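Local coordinates for protein alpha-glucosidase YIHQ (PDB 5AEG) that cleaves sulfoquinovosyl diacylglycerides and simple sulfoquinovosides such as sulfoquinovosyl glycerol by hydrolysis, releasing sulfoquinovose for use as a source of carbon and sulfur, at residues G244-L249 with H498-S503; P532-H537 with R560-F565; D633-A638 with F661-S666. One frame throughout, in Å; residues are numbered along the deposited sequence.

Interaction 1: residues G244-L249 with H498-S503; sequences GRQPEL and HGLHHS
The side-chain oxygen of Q246 is gripped twice: by the backbone N of G499, with G499 N 3.0 Å from Q246 OE1 and the N-H...O angle 165°, and by the side-chain amide of N579. The G499 donor comes from above the amide's carbonyl plane, not along a lone pair. On the other branch, Q246 NE2 donates to the carbonyl oxygens of Q462 and G497. Bonded at both ends, the amide is fixed in rotation and lies nearly flat on the H498 imidazole, the two planes 10° apart. Q246 CD sits over the ring centre, 3.6 Å above the plane; the bend at chi2 (96°) turns the amide onto this face. H498 NE2 is itself bonded to S465 O. Beside this polar stack, L500 CD1 lies against Q246 CB (3.8 Å) and also meets the carbonyl oxygen of P247. L249 CD2 touches L500 CD1 at 3.9 Å as the two leucines pass in opposite directions. The contact joins the link from helix 232-243 toward strand 257-260 to the N-terminal approach of strand 501-505, at the N-terminal end of the family 31 (beta/alpha)8, or TIM, barrel.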
loop_
_atom_site.group_PDB
_atom_site.type_symbol
_atom_site.label_atom_id
_atom_site.label_comp_id
_atom_site.label_asym_id
_atom_site.label_seq_id
_atom_site.Cartn_x
_atom_site.Cartn_y
_atom_site.Cartn_z
ATOM N N GLY A 244 9.471 4.901 9.917
ATOM C CA GLY A 244 8.739 4.052 10.856
ATOM C C GLY A 244 8.966 2.574 10.558
ATOM O O GLY A 244 9.256 2.234 9.396
ATOM N N ARG A 245 8.851 1.748 11.614
ATOM C CA ARG A 245 8.811 0.298 11.531
ATOM C C ARG A 245 7.516 -0.222 12.108
ATOM O O ARG A 245 6.971 0.355 13.024
ATOM C CB ARG A 245 9.964 -0.331 12.258
ATOM C CG ARG A 245 11.253 -0.022 11.571
ATOM C CD ARG A 245 12.526 -0.613 12.165
ATOM N NE ARG A 245 13.713 -0.110 11.493
ATOM C CZ ARG A 245 14.785 0.382 12.098
ATOM N NH1 ARG A 245 14.892 0.327 13.413
ATOM N NH2 ARG A 245 15.748 0.885 11.387
ATOM N N GLN A 246 7.011 -1.321 11.542
ATOM C CA GLN A 246 5.741 -1.870 11.954
ATOM C C GLN A 246 5.925 -2.767 13.191
ATOM O O GLN A 246 6.959 -3.327 13.393
ATOM C CB GLN A 246 5.181 -2.787 10.835
ATOM C CG GLN A 246 4.817 -2.039 9.527
ATOM C CD GLN A 246 5.908 -2.083 8.497
ATOM O OE1 GLN A 246 6.248 -3.158 7.972
ATOM N NE2 GLN A 246 6.527 -0.908 8.234
ATOM N N PRO A 247 4.890 -2.969 13.933
ATOM C CA PRO A 247 4.955 -3.966 15.003
ATOM C C PRO A 247 5.079 -5.370 14.509
ATOM O O PRO A 247 4.710 -5.695 13.345
ATOM C CB PRO A 247 3.605 -3.786 15.736
ATOM C CG PRO A 247 3.072 -2.473 15.298
ATOM C CD PRO A 247 3.605 -2.288 13.885
ATOM N N GLU A 248 5.566 -6.245 15.384
ATOM C CA GLU A 248 5.350 -7.671 15.201
ATOM C C GLU A 248 3.856 -7.999 15.184
ATOM O O GLU A 248 3.080 -7.395 15.873
ATOM C CB GLU A 248 6.013 -8.485 16.312
ATOM C CG GLU A 248 7.528 -8.400 16.252
ATOM C CD GLU A 248 8.236 -9.220 17.325
ATOM O OE1 GLU A 248 7.591 -9.760 18.228
ATOM O OE2 GLU A 248 9.437 -9.331 17.224
ATOM N N LEU A 249 3.476 -8.934 14.283
ATOM C CA LEU A 249 2.089 -9.402 14.169
ATOM C C LEU A 249 1.686 -10.225 15.389
ATOM O O LEU A 249 2.500 -10.967 15.958
ATOM C CB LEU A 249 1.916 -10.287 12.934
ATOM C CG LEU A 249 2.149 -9.639 11.564
ATOM C CD1 LEU A 249 2.061 -10.653 10.424
ATOM C CD2 LEU A 249 1.126 -8.565 11.326
ATOM N N HIS A 498 7.387 -0.542 3.975
ATOM C CA HIS A 498 6.288 -1.292 4.609
ATOM C C HIS A 498 6.417 -2.777 4.121
ATOM O O HIS A 498 6.386 -3.100 2.891
ATOM C CB HIS A 498 4.906 -0.722 4.299
ATOM C CG HIS A 498 3.892 -1.178 5.314
ATOM N ND1 HIS A 498 3.625 -2.516 5.566
ATOM C CD2 HIS A 498 3.202 -0.480 6.236
ATOM C CE1 HIS A 498 2.773 -2.616 6.568
ATOM N NE2 HIS A 498 2.489 -1.390 6.984
ATOM N N GLY A 499 6.693 -3.665 5.090
ATOM C CA GLY A 499 7.071 -5.044 4.858
ATOM C C GLY A 499 6.010 -6.102 5.258
ATOM O O GLY A 499 6.312 -7.258 5.288
ATOM N N LEU A 500 4.752 -5.706 5.531
ATOM C CA LEU A 500 3.665 -6.611 5.842
ATOM C C LEU A 500 2.501 -6.414 4.879
ATOM O O LEU A 500 1.836 -5.378 4.950
ATOM C CB LEU A 500 3.211 -6.428 7.317
ATOM C CG LEU A 500 4.316 -6.542 8.390
ATOM C CD1 LEU A 500 3.785 -6.175 9.747
ATOM C CD2 LEU A 500 4.855 -7.919 8.376
ATOM N N HIS A 501 2.195 -7.401 4.027
ATOM C CA HIS A 501 1.312 -7.205 2.898
ATOM C C HIS A 501 0.550 -8.476 2.608
ATOM O O HIS A 501 1.157 -9.514 2.505
ATOM C CB HIS A 501 2.146 -6.849 1.640
ATOM C CG HIS A 501 1.379 -6.303 0.489
ATOM N ND1 HIS A 501 1.088 -7.037 -0.637
ATOM C CD2 HIS A 501 0.957 -5.051 0.228
ATOM C CE1 HIS A 501 0.515 -6.271 -1.536
ATOM N NE2 HIS A 501 0.472 -5.036 -1.053
ATOM N N HIS A 502 -0.758 -8.339 2.355
ATOM C CA HIS A 502 -1.577 -9.460 1.830
ATOM C C HIS A 502 -2.620 -8.940 0.904
ATOM O O HIS A 502 -2.717 -7.690 0.629
ATOM C CB HIS A 502 -2.207 -10.300 2.994
ATOM C CG HIS A 502 -3.367 -9.645 3.694
ATOM N ND1 HIS A 502 -3.233 -8.556 4.520
ATOM C CD2 HIS A 502 -4.693 -9.914 3.658
ATOM C CE1 HIS A 502 -4.402 -8.244 5.049
ATOM N NE2 HIS A 502 -5.320 -8.982 4.460
ATOM N N SER A 503 -3.322 -9.889 0.303
ATOM C CA SER A 503 -4.375 -9.582 -0.640
ATOM C C SER A 503 -5.631 -10.437 -0.315
ATOM O O SER A 503 -5.568 -11.477 0.392
ATOM C CB SER A 503 -3.923 -9.749 -2.086
ATOM O OG SER A 503 -3.529 -11.150 -2.362
#

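Interaction 2: residues P532-H537 with R560-F565; sequences PMMRTH and RMTTVF
M534 carries CG anti to its carbonyl carbon, beside the backbone N, and runs on extended until it bends at the thioether (chi3 73°), while F565 holds its ring anti to its backbone N (chi1 170°). With these torsions the two side chains slide past each other in opposite directions, the methionine stem crossing the flat of the phenyl ring. M534 CG sits almost squarely over the ring centre, 3.8 Å from the F565 centroid, a CH-pi contact. The sulfur continues toward the root of the ring: M534 SD is 3.4 Å from F565 CB and 4.0 Å from the F565 centroid, approaching obliquely in a Met-aromatic contact. The bend then carries the terminal methyl to T562, where M534 CE meets T562 CG2 at 3.9 Å. T562 offers this methyl while its hydroxyl is engaged with F558 O and K281 N. The far edge of the phenyl ring reaches the backbone before the strand: P532 O lies in the ring plane, 3.9 Å from F565 CZ. That oxygen is buried and has no hydrogen-bonding partner in the model; on this side it meets the C-H rim of the ring. V257, I505 and C525 also pack on M534, which turns from the barrel wall toward the helix; the next residue, R535, has a salt bridge with D504. Strand 534-536 and helix segment 560-565 run at 149°, their axes 11.2 Å apart, a barrel strand covered by an outer helix, as in a TIM barrel.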
loop_
_atom_site.group_PDB
_atom_site.type_symbol
_atom_site.label_atom_id
_atom_site.label_comp_id
_atom_site.label_asym_id
_atom_site.label_seq_id
_atom_site.Cartn_x
_atom_site.Cartn_y
_atom_site.Cartn_z
ATOM N N PRO A 532 2.423 -13.242 4.489
ATOM C CA PRO A 532 2.237 -13.337 5.906
ATOM C C PRO A 532 0.793 -13.399 6.475
ATOM O O PRO A 532 0.606 -13.461 7.730
ATOM C CB PRO A 532 2.968 -12.095 6.472
ATOM C CG PRO A 532 3.011 -11.150 5.384
ATOM C CD PRO A 532 3.107 -11.992 4.089
ATOM N N MET A 533 -0.226 -13.387 5.627
ATOM C CA MET A 533 -1.603 -13.416 6.159
ATOM C C MET A 533 -2.509 -14.004 5.089
ATOM O O MET A 533 -2.404 -13.606 3.941
ATOM C CB MET A 533 -2.040 -12.001 6.581
ATOM C CG MET A 533 -3.453 -11.943 7.121
ATOM S SD MET A 533 -3.744 -10.343 7.833
ATOM C CE MET A 533 -5.530 -10.446 8.048
ATOM N N MET A 534 -3.374 -14.901 5.496
ATOM C CA MET A 534 -4.371 -15.518 4.665
ATOM C C MET A 534 -5.775 -15.038 5.077
ATOM O O MET A 534 -6.181 -15.250 6.232
ATOM C CB MET A 534 -4.356 -17.037 4.804
ATOM C CG MET A 534 -3.065 -17.668 4.266
ATOM S SD MET A 534 -3.172 -19.444 4.113
ATOM C CE MET A 534 -4.252 -19.771 2.679
ATOM N N ARG A 535 -6.494 -14.396 4.144
ATOM C CA ARG A 535 -7.828 -13.824 4.455
ATOM C C ARG A 535 -8.609 -13.782 3.169
ATOM O O ARG A 535 -8.065 -13.324 2.146
ATOM C CB ARG A 535 -7.713 -12.414 5.065
ATOM C CG ARG A 535 -9.115 -11.809 5.327
ATOM C CD ARG A 535 -9.075 -10.375 5.735
ATOM N NE ARG A 535 -8.323 -9.525 4.752
ATOM C CZ ARG A 535 -8.814 -9.143 3.582
ATOM N NH1 ARG A 535 -10.041 -9.524 3.146
ATOM N NH2 ARG A 535 -8.083 -8.401 2.740
ATOM N N THR A 536 -9.837 -14.335 3.193
ATOM C CA THR A 536 -10.699 -14.324 2.058
ATOM C C THR A 536 -11.662 -13.129 2.022
ATOM O O THR A 536 -11.740 -12.312 2.988
ATOM C CB THR A 536 -11.490 -15.643 1.976
ATOM O OG1 THR A 536 -12.565 -15.636 2.880
ATOM C CG2 THR A 536 -10.616 -16.872 2.238
ATOM N N HIS A 537 -12.275 -12.966 0.878
ATOM C CA HIS A 537 -13.278 -11.909 0.666
ATOM C C HIS A 537 -14.380 -12.475 -0.201
ATOM O O HIS A 537 -14.109 -13.144 -1.197
ATOM C CB HIS A 537 -12.674 -10.693 -0.079
ATOM C CG HIS A 537 -13.389 -9.389 0.196
ATOM N ND1 HIS A 537 -14.755 -9.221 0.078
ATOM C CD2 HIS A 537 -12.912 -8.162 0.583
ATOM C CE1 HIS A 537 -15.101 -7.988 0.361
ATOM N NE2 HIS A 537 -14.005 -7.324 0.699
ATOM N N ARG A 560 -5.459 -28.066 2.635
ATOM C CA ARG A 560 -4.061 -28.321 2.251
ATOM C C ARG A 560 -3.207 -27.072 2.366
ATOM O O ARG A 560 -2.169 -27.087 3.012
ATOM C CB ARG A 560 -3.996 -28.887 0.839
ATOM C CG ARG A 560 -2.574 -28.999 0.191
ATOM C CD ARG A 560 -2.610 -29.217 -1.337
ATOM N NE ARG A 560 -1.262 -29.169 -1.917
ATOM C CZ ARG A 560 -0.324 -30.112 -1.747
ATOM N NH1 ARG A 560 -0.588 -31.227 -1.096
ATOM N NH2 ARG A 560 0.894 -29.963 -2.248
ATOM N N MET A 561 -3.691 -25.945 1.823
ATOM C CA MET A 561 -2.832 -24.748 1.792
ATOM C C MET A 561 -2.790 -24.015 3.061
ATOM O O MET A 561 -1.741 -23.395 3.368
ATOM C CB MET A 561 -3.187 -23.815 0.582
ATOM C CG MET A 561 -3.208 -24.524 -0.773
ATOM S SD MET A 561 -1.791 -25.595 -1.125
ATOM C CE MET A 561 -0.503 -24.368 -1.297
ATOM N N THR A 562 -3.858 -24.069 3.872
ATOM C CA THR A 562 -3.738 -23.559 5.225
ATOM C C THR A 562 -2.810 -24.408 6.092
ATOM O O THR A 562 -2.193 -23.866 7.011
ATOM C CB THR A 562 -5.081 -23.328 5.957
ATOM O OG1 THR A 562 -5.809 -24.556 6.088
ATOM C CG2 THR A 562 -5.924 -22.345 5.162
ATOM N N THR A 563 -2.727 -25.700 5.803
ATOM C CA THR A 563 -1.736 -26.520 6.523
ATOM C C THR A 563 -0.326 -26.154 6.076
ATOM O O THR A 563 0.554 -26.126 6.888
ATOM C CB THR A 563 -2.022 -28.004 6.315
ATOM O OG1 THR A 563 -3.322 -28.239 6.791
ATOM C CG2 THR A 563 -1.116 -28.829 7.109
ATOM N N VAL A 564 -0.145 -25.897 4.798
ATOM C CA VAL A 564 1.158 -25.354 4.288
ATOM C C VAL A 564 1.467 -24.111 5.104
ATOM O O VAL A 564 2.546 -23.994 5.700
ATOM C CB VAL A 564 1.135 -25.151 2.790
ATOM C CG1 VAL A 564 2.340 -24.378 2.285
ATOM C CG2 VAL A 564 0.999 -26.539 2.064
ATOM N N PHE A 565 0.530 -23.157 5.128
ATOM C CA PHE A 565 0.806 -21.853 5.688
ATOM C C PHE A 565 1.166 -21.997 7.178
ATOM O O PHE A 565 2.134 -21.374 7.693
ATOM C CB PHE A 565 -0.470 -20.942 5.506
ATOM C CG PHE A 565 -0.411 -19.655 6.253
ATOM C CD1 PHE A 565 0.361 -18.624 5.769
ATOM C CD2 PHE A 565 -1.213 -19.439 7.349
ATOM C CE1 PHE A 565 0.371 -17.392 6.423
ATOM C CE2 PHE A 565 -1.257 -18.226 8.004
ATOM C CZ PHE A 565 -0.415 -17.182 7.545
#

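Interaction 3: residues D633-A638 with F661-S666; sequences DNWVHA and FYRADS
V636 is the bump under the Y662 ring: its CB lies over the face, 3.8 Å from the Y662 centroid. The two side chains point the same way, and the Y662 first torsion, with CG between the backbone N and the carbonyl carbon (chi1 70°), lays the ring across the valine. Each valine methyl fills its own niche, V636 CG1 near the phenol end and V636 CG2 against A664 CB at 3.9 Å, while A638 CA borders the ring edge. Strands 635-637 and 661-663 are antiparallel neighbours in the sheet of the C-terminal domain, not a hairpin, since other strands intervene along the chain. V636 and Y662 form the hydrogen-bonded pair, V636 N to Y662 O being 2.7 Å; W635-R663 and H637-F661 are the non-hydrogen-bonded pairs beside it. On their face of the sheet, the six-membered part of the W635 indole sits between F661 CB and R663 CG, both meeting it obliquely, with W635 CZ3 3.7 Å from R663 CG. H637 CD2 rests over the rim of the F661 ring. D633 CB covers part of one indole face, and D633 OD2 forms a salt bridge to R663 NE at 2.9 Å, met from above the carboxylate plane. Y594 OH also bonds OD2, and water 2 joins D633 OD1 to R663 NH2. An alanine in place of D633 would probably leave R663 NE and the Y594 hydroxyl without their shared partner and water 2 without the carboxylate it donates to. The other end of the guanidinium, R663 NH1, has a salt bridge with D612.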
loop_
_atom_site.group_PDB
_atom_site.type_symbol
_atom_site.label_atom_id
_atom_site.label_comp_id
_atom_site.label_asym_id
_atom_site.label_seq_id
_atom_site.Cartn_x
_atom_site.Cartn_y
_atom_site.Cartn_z
ATOM N N ASP A 633 22.054 -20.267 -7.006
ATOM C CA ASP A 633 21.985 -20.793 -5.672
ATOM C C ASP A 633 21.615 -22.235 -5.878
ATOM O O ASP A 633 21.319 -22.674 -6.961
ATOM C CB ASP A 633 20.970 -20.063 -4.727
ATOM C CG ASP A 633 21.437 -19.957 -3.320
ATOM O OD1 ASP A 633 22.036 -20.935 -2.849
ATOM O OD2 ASP A 633 21.183 -18.954 -2.584
ATOM N N ASN A 634 21.662 -22.961 -4.795
ATOM C CA ASN A 634 21.161 -24.357 -4.808
ATOM C C ASN A 634 19.693 -24.393 -4.326
ATOM O O ASN A 634 19.452 -24.288 -3.147
ATOM C CB ASN A 634 22.089 -25.234 -4.007
ATOM C CG ASN A 634 23.446 -25.437 -4.798
ATOM O OD1 ASN A 634 23.493 -25.755 -6.057
ATOM N ND2 ASN A 634 24.487 -25.113 -4.143
ATOM N N TRP A 635 18.817 -24.556 -5.286
ATOM C CA TRP A 635 17.355 -24.455 -5.094
ATOM C C TRP A 635 16.773 -25.838 -5.053
ATOM O O TRP A 635 17.256 -26.742 -5.730
ATOM C CB TRP A 635 16.744 -23.626 -6.220
ATOM C CG TRP A 635 17.109 -22.196 -6.134
ATOM C CD1 TRP A 635 17.990 -21.558 -6.945
ATOM C CD2 TRP A 635 16.700 -21.225 -5.142
ATOM N NE1 TRP A 635 18.075 -20.276 -6.596
ATOM C CE2 TRP A 635 17.358 -20.053 -5.445
ATOM C CE3 TRP A 635 15.836 -21.245 -4.048
ATOM C CZ2 TRP A 635 17.177 -18.909 -4.730
ATOM C CZ3 TRP A 635 15.632 -20.102 -3.363
ATOM C CH2 TRP A 635 16.308 -18.955 -3.690
ATOM N N VAL A 636 15.762 -26.019 -4.206
ATOM C CA VAL A 636 14.995 -27.250 -4.142
ATOM C C VAL A 636 13.516 -26.947 -4.335
ATOM O O VAL A 636 12.987 -26.092 -3.594
ATOM C CB VAL A 636 15.168 -27.887 -2.737
ATOM C CG1 VAL A 636 14.449 -29.213 -2.714
ATOM C CG2 VAL A 636 16.629 -28.077 -2.460
ATOM N N HIS A 637 12.914 -27.525 -5.353
ATOM C CA HIS A 637 11.482 -27.394 -5.589
ATOM C C HIS A 637 10.696 -27.981 -4.402
ATOM O O HIS A 637 10.902 -29.164 -4.017
ATOM C CB HIS A 637 11.144 -28.028 -6.901
ATOM C CG HIS A 637 9.710 -27.933 -7.315
ATOM N ND1 HIS A 637 8.876 -29.032 -7.380
ATOM C CD2 HIS A 637 8.949 -26.869 -7.651
ATOM C CE1 HIS A 637 7.672 -28.648 -7.751
ATOM N NE2 HIS A 637 7.694 -27.351 -7.969
ATOM N N ALA A 638 9.804 -27.174 -3.799
ATOM C CA ALA A 638 9.135 -27.559 -2.555
ATOM C C ALA A 638 8.340 -28.872 -2.657
ATOM O O ALA A 638 8.221 -29.579 -1.661
ATOM C CB ALA A 638 8.141 -26.495 -2.102
ATOM N N PHE A 661 10.391 -22.589 -4.398
ATOM C CA PHE A 661 11.661 -23.253 -4.248
ATOM C C PHE A 661 12.307 -22.779 -2.979
ATOM O O PHE A 661 12.041 -21.662 -2.518
ATOM C CB PHE A 661 12.561 -22.916 -5.454
ATOM C CG PHE A 661 11.987 -23.229 -6.759
ATOM C CD1 PHE A 661 10.995 -22.430 -7.304
ATOM C CD2 PHE A 661 12.466 -24.310 -7.499
ATOM C CE1 PHE A 661 10.463 -22.749 -8.534
ATOM C CE2 PHE A 661 11.973 -24.594 -8.722
ATOM C CZ PHE A 661 10.947 -23.831 -9.241
ATOM N N TYR A 662 13.085 -23.607 -2.335
ATOM C CA TYR A 662 13.828 -23.194 -1.189
ATOM C C TYR A 662 15.342 -23.516 -1.280
ATOM O O TYR A 662 15.753 -24.395 -2.048
ATOM C CB TYR A 662 13.250 -23.740 0.107
ATOM C CG TYR A 662 13.413 -25.274 0.324
ATOM C CD1 TYR A 662 14.559 -25.819 0.880
ATOM C CD2 TYR A 662 12.439 -26.142 -0.094
ATOM C CE1 TYR A 662 14.715 -27.215 1.070
ATOM C CE2 TYR A 662 12.574 -27.557 0.073
ATOM C CZ TYR A 662 13.687 -28.075 0.704
ATOM O OH TYR A 662 13.764 -29.478 0.832
ATOM N N ARG A 663 16.101 -22.775 -0.495
ATOM C CA ARG A 663 17.584 -22.854 -0.514
ATOM C C ARG A 663 17.954 -24.173 0.288
ATOM O O ARG A 663 17.658 -24.304 1.464
ATOM C CB ARG A 663 18.226 -21.630 0.164
ATOM C CG ARG A 663 18.106 -20.338 -0.654
ATOM C CD ARG A 663 18.812 -19.169 -0.012
ATOM N NE ARG A 663 20.226 -19.456 0.135
ATOM C CZ ARG A 663 20.876 -19.610 1.279
ATOM N NH1 ARG A 663 20.265 -19.553 2.478
ATOM N NH2 ARG A 663 22.196 -19.907 1.197
ATOM N N ALA A 664 18.591 -25.106 -0.403
ATOM C CA ALA A 664 19.150 -26.365 0.197
ATOM C C ALA A 664 19.927 -26.087 1.434
ATOM O O ALA A 664 19.829 -26.827 2.366
ATOM C CB ALA A 664 20.018 -27.058 -0.837
ATOM N N ASP A 665 20.620 -24.940 1.492
ATOM C CA ASP A 665 21.482 -24.590 2.644
ATOM C C ASP A 665 20.790 -23.845 3.723
ATOM O O ASP A 665 21.419 -23.470 4.689
ATOM C CB ASP A 665 22.681 -23.755 2.156
ATOM C CG ASP A 665 23.522 -24.525 1.132
ATOM O OD1 ASP A 665 23.699 -25.736 1.324
ATOM O OD2 ASP A 665 23.958 -23.973 0.135
ATOM N N SER A 666 19.480 -23.586 3.594
ATOM C CA SER A 666 18.811 -22.897 4.665
ATOM C C SER A 666 18.882 -23.703 5.943
ATOM O O SER A 666 18.694 -24.942 5.941
ATOM C CB SER A 666 17.294 -22.737 4.299
ATOM O OG SER A 666 16.636 -22.190 5.391
HETATM O O HOH W 1 21.099 -23.188 -0.945
HETATM O O HOH W 2 23.816 -20.592 -0.977
#

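Overall arrangement
Interactions 1 and 2 belong to the same TIM barrel, on the neighbouring parallel strands 501-505 and 534-536. Their centres are about 17 Å apart, yet they touch: H502 NE2 lies 3.1 Å from R535 NE, a probable hydrogen bond, and H502 CB packs 3.4 Å from M533 O. Segment 532-537 ends in H537, which belongs to the sulfoquinovosyl-binding site but takes no part in the helix contact. Interaction 3 lies in the C-terminal domain, its nearest atoms about 7 Å from interaction 2 and about 17 Å from interaction 1. Toward that domain, R560 NE bonds G656 O and R560 touches W639, whose ring meets that of H637 edge-to-face.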